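Local coordinates for D-lactate dehydrogenase (Fermentative) (Pseudomonas aeruginosa, PDB 6ABJ), which catalyses the NADH-dependent interconversion of pyruvate and D-lactate as a tetrameric member of the D-isomer specific 2-hydroxyacid dehydrogenase family, at the interface of chains A and B. Residues are numbered along the deposited sequence; one frame, centred on the assembly and turned at random. Chains: chain A/B, D-lactate dehydrogenase (Fermentative).

Contact 1 and contact 2 belong to one two-fold symmetric interface between chains A and B, and the centres of their C-alpha atoms lie about 17 Å apart. They share no residue. Contact 1 is mainly apolar packing, with a bridging water, between helices 118-134 and the ends of helices 170-181, while contact 2 pairs backbone of 315-317, leading into helix 317-335 of one chain, with a loop, 153-155, of the other. Each has a twin with the chains exchanged. A:Leu315 directly follows the NADH-binding residue Phe314, and Gln170 and Ile171 begin helix 170-181, so both contacts could couple subunit pairing to the coenzyme site, fitting the allosteric transitions of these tetrameric enzymes.

Contact 1: the interface of chains A and B. Residues chain A 123, 126, 178, 182; chain B 126, 130, 181-182.
A:Ile178 and A:Glu123 receive the ring of B:Phe182, which packs against both. From CB the chain of B:Phe182 leaves with CG anti to the carbonyl carbon (chi1 -79°), and a chi2 of -90° stands the ring upright on that stem, which turns one face to A:Ile178. CG lies near the limit of contact with the isoleucine CG2. Next along one side, CD1 meets the aliphatic part of A:Glu123, with CG of the glutamate 3.8 Å away at the ring edge and in its plane. CE1 carries the tightest touch, 3.5 Å from A:Ile178 CG2, a CH-pi contact in which the methyl sits over the face but displaced toward the rim. The same methyl spans CZ and CE2 as well, 3.6 Å from CZ, while A:Ile178 CD1 flanks CD1 and CE1. At the tip, CZ also approaches A:Val126 CG1, and on the far side CE2 comes 4.2 Å from CE2 of A:Phe182, its counterpart in the other chain.

A:Glu123 has two jobs. Its CG borders the ring, while the carboxylate, at the end of an extended chain and turned 77° from the ring plane, passes beyond it. There OE2 is 2.6 Å from water 1, which in turn lies 2.8 Å from the backbone O of B:Phe182, so a water joins the two chains beside the hydrocarbon core. B:Leu130 extends that core, its CD1 standing 3.8 Å from A:Val126 CG1. The second phenylalanine packs more lightly here, with A:Phe182 CZ 4.0 Å from B:Val126 CG1.

In the fold, the glutamate, valines and leucine come from helix 118-134 of either chain, A:Ile178 from helix 170-181, and Phe182 from the residue just past the end of that helix. The two copies of these helices meet around the dimer two-fold, where the NAD-binding Rossmann domains of the subunits pack together.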
loop_
_atom_site.group_PDB
_atom_site.type_symbol
_atom_site.label_atom_id
_atom_site.label_comp_id
_atom_site.label_asym_id
_atom_site.label_seq_id
_atom_site.Cartn_x
_atom_site.Cartn_y
_atom_site.Cartn_z
ATOM N N GLU A 123 12.936 9.434 -20.756
ATOM C CA GLU A 123 11.942 8.375 -20.659
ATOM C C GLU A 123 11.297 8.313 -19.259
ATOM O O GLU A 123 10.091 8.089 -19.118
ATOM C CB GLU A 123 12.547 7.034 -21.011
ATOM C CG GLU A 123 12.887 6.987 -22.506
ATOM C CD GLU A 123 13.725 5.755 -22.909
ATOM O OE1 GLU A 123 13.814 4.836 -22.107
ATOM O OE2 GLU A 123 14.237 5.721 -24.078
ATOM N N VAL A 126 8.629 10.911 -19.085
ATOM C CA VAL A 126 7.415 10.481 -19.780
ATOM C C VAL A 126 6.676 9.442 -18.943
ATOM O O VAL A 126 5.436 9.418 -18.884
ATOM C CB VAL A 126 7.728 9.964 -21.134
ATOM C CG1 VAL A 126 6.494 9.386 -21.780
ATOM C CG2 VAL A 126 8.327 11.083 -22.003
ATOM N N ILE A 178 10.198 12.551 -27.954
ATOM C CA ILE A 178 9.293 11.549 -27.524
ATOM C C ILE A 178 7.884 12.117 -27.528
ATOM O O ILE A 178 6.972 11.450 -27.977
ATOM C CB ILE A 178 9.647 11.004 -26.116
ATOM C CG1 ILE A 178 11.004 10.289 -26.161
ATOM C CG2 ILE A 178 8.605 9.985 -25.681
ATOM C CD1 ILE A 178 11.630 10.002 -24.802
ATOM N N PHE A 182 3.849 11.225 -29.594
ATOM C CA PHE A 182 2.513 11.047 -29.081
ATOM C C PHE A 182 1.504 11.943 -29.833
ATOM O O PHE A 182 0.300 11.850 -29.603
ATOM C CB PHE A 182 2.437 11.417 -27.620
ATOM C CG PHE A 182 2.952 10.377 -26.654
ATOM C CD1 PHE A 182 2.112 9.354 -26.222
ATOM C CD2 PHE A 182 4.261 10.419 -26.202
ATOM C CE1 PHE A 182 2.562 8.373 -25.323
ATOM C CE2 PHE A 182 4.707 9.423 -25.252
ATOM C CZ PHE A 182 3.824 8.451 -24.831
ATOM N N VAL B 126 1.500 2.158 -23.511
ATOM C CA VAL B 126 2.806 2.744 -23.261
ATOM C C VAL B 126 2.990 3.071 -21.765
ATOM O O VAL B 126 4.085 2.874 -21.204
ATOM C CB VAL B 126 3.053 3.965 -24.179
ATOM C CG1 VAL B 126 4.369 4.620 -23.875
ATOM C CG2 VAL B 126 2.981 3.538 -25.645
ATOM N N LEU B 130 6.052 1.738 -19.294
ATOM C CA LEU B 130 6.964 2.578 -18.540
ATOM C C LEU B 130 6.870 2.328 -17.067
ATOM O O LEU B 130 7.875 2.305 -16.392
ATOM C CB LEU B 130 6.707 4.056 -18.836
ATOM C CG LEU B 130 7.391 4.475 -20.158
ATOM C CD1 LEU B 130 6.752 5.721 -20.638
ATOM C CD2 LEU B 130 8.914 4.579 -19.985
ATOM N N GLY B 181 8.803 6.866 -31.810
ATOM C CA GLY B 181 9.297 8.146 -31.271
ATOM C C GLY B 181 10.259 8.068 -30.114
ATOM O O GLY B 181 11.048 8.998 -29.871
ATOM N N PHE B 182 10.228 6.931 -29.400
ATOM C CA PHE B 182 11.207 6.664 -28.351
ATOM C C PHE B 182 12.534 6.176 -28.988
ATOM O O PHE B 182 13.534 6.005 -28.296
ATOM C CB PHE B 182 10.681 5.571 -27.391
ATOM C CG PHE B 182 9.684 6.017 -26.371
ATOM C CD1 PHE B 182 10.120 6.474 -25.131
ATOM C CD2 PHE B 182 8.330 5.849 -26.568
ATOM C CE1 PHE B 182 9.205 6.884 -24.177
ATOM C CE2 PHE B 182 7.392 6.244 -25.563
ATOM C CZ PHE B 182 7.842 6.724 -24.379
HETATM O O HOH W 1 13.971 7.489 -25.978
#

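Contact 2: the interface of chains A and B. Residues chain A 315-317, 320; chain B 153-155.
B:Thr154 lies between A:Leu315 and A:Arg317 and crosses each of their side chains at about a right angle. Its branches divide the work: chi1 -54° puts OG1 anti to the carbonyl carbon and leaves the CG2 methyl anti to the backbone N. That methyl is 3.6 Å from the arginine CD. OG1 points instead at the leucine, 3.6 Å from A:Leu315 CG. A:Leu320 meets the same methyl tip to tip, its CD1 3.8 Å from CG2. The bend at chi2 (-63°) carries the arginine across the threonine and brings one guanidinium face over CG2, off centre toward the rim.

The backbones are paired as a short parallel beta bridge between A:Thr316 and B:Gly155. B:Gly155 N donates to A:Leu315 O, 2.9 Å away, with 170° at the hydrogen. A:Arg317 N donates to B:Gly155 O at 2.9 Å, approaching from above the carbonyl plane. Water 2 is shared by A:Leu315 O and B:Leu153 O, and water 3, 2.8 Å from A:Arg317 NE, also reaches B:Thr154 O, though more distantly. Backbone bonds thus fix the two segments against each other, and the threonine packs between the leucine and the arginine.

In the fold, chain A contributes the segment leading into helix 317-335 and that helix's first turn, while chain B contributes a loop between helix 136-144 and strand 162-166.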
loop_
_atom_site.group_PDB
_atom_site.type_symbol
_atom_site.label_atom_id
_atom_site.label_comp_id
_atom_site.label_asym_id
_atom_site.label_seq_id
_atom_site.Cartn_x
_atom_site.Cartn_y
_atom_site.Cartn_z
ATOM N N LEU A 315 18.414 5.695 -13.529
ATOM C CA LEU A 315 18.478 4.325 -13.051
ATOM C C LEU A 315 18.007 3.291 -14.093
ATOM O O LEU A 315 16.988 2.634 -13.901
ATOM C CB LEU A 315 17.747 4.141 -11.712
ATOM C CG LEU A 315 18.243 2.980 -10.860
ATOM C CD1 LEU A 315 19.628 3.229 -10.204
ATOM C CD2 LEU A 315 17.224 2.535 -9.825
ATOM N N THR A 316 18.737 3.221 -15.206
ATOM C CA THR A 316 18.612 2.128 -16.117
ATOM C C THR A 316 19.955 1.410 -16.256
ATOM O O THR A 316 20.985 1.942 -15.943
ATOM C CB THR A 316 18.189 2.550 -17.506
ATOM O OG1 THR A 316 19.251 3.347 -18.070
ATOM C CG2 THR A 316 16.872 3.345 -17.445
ATOM N N ARG A 317 19.932 0.186 -16.762
ATOM C CA ARG A 317 21.179 -0.550 -16.902
ATOM C C ARG A 317 22.184 0.168 -17.795
ATOM O O ARG A 317 23.369 0.251 -17.475
ATOM C CB ARG A 317 20.930 -1.983 -17.387
ATOM C CG ARG A 317 20.104 -2.829 -16.429
ATOM C CD ARG A 317 20.795 -3.035 -15.088
ATOM N NE ARG A 317 19.978 -3.860 -14.201
ATOM C CZ ARG A 317 20.286 -4.154 -12.943
ATOM N NH1 ARG A 317 21.404 -3.692 -12.401
ATOM N NH2 ARG A 317 19.469 -4.915 -12.225
ATOM N N LEU A 320 23.491 3.438 -16.106
ATOM C CA LEU A 320 24.432 3.025 -15.071
ATOM C C LEU A 320 25.740 2.545 -15.714
ATOM O O LEU A 320 26.824 2.840 -15.224
ATOM C CB LEU A 320 23.885 1.992 -14.117
ATOM C CG LEU A 320 22.715 2.496 -13.242
ATOM C CD1 LEU A 320 22.166 1.250 -12.584
ATOM C CD2 LEU A 320 23.270 3.488 -12.261
ATOM N N LEU B 153 14.923 -1.198 -8.458
ATOM C CA LEU B 153 14.150 -0.329 -9.331
ATOM C C LEU B 153 14.799 -0.013 -10.697
ATOM O O LEU B 153 14.189 0.663 -11.529
ATOM C CB LEU B 153 13.842 0.988 -8.619
ATOM C CG LEU B 153 13.163 0.909 -7.275
ATOM C CD1 LEU B 153 12.840 2.303 -6.754
ATOM C CD2 LEU B 153 11.836 0.105 -7.349
ATOM N N THR B 154 16.013 -0.561 -10.936
ATOM C CA THR B 154 16.704 -0.323 -12.169
ATOM C C THR B 154 15.920 -0.816 -13.366
ATOM O O THR B 154 15.583 -2.033 -13.422
ATOM C CB THR B 154 18.100 -0.971 -12.164
ATOM O OG1 THR B 154 18.789 -0.528 -11.024
ATOM C CG2 THR B 154 18.898 -0.551 -13.395
ATOM N N GLY B 155 15.735 0.038 -14.358
ATOM C CA GLY B 155 15.067 -0.326 -15.607
ATOM C C GLY B 155 15.998 -0.460 -16.789
ATOM O O GLY B 155 17.187 -0.837 -16.623
HETATM O O HOH W 2 14.338 2.938 -12.933
HETATM O O HOH W 3 17.291 -4.067 -15.007
#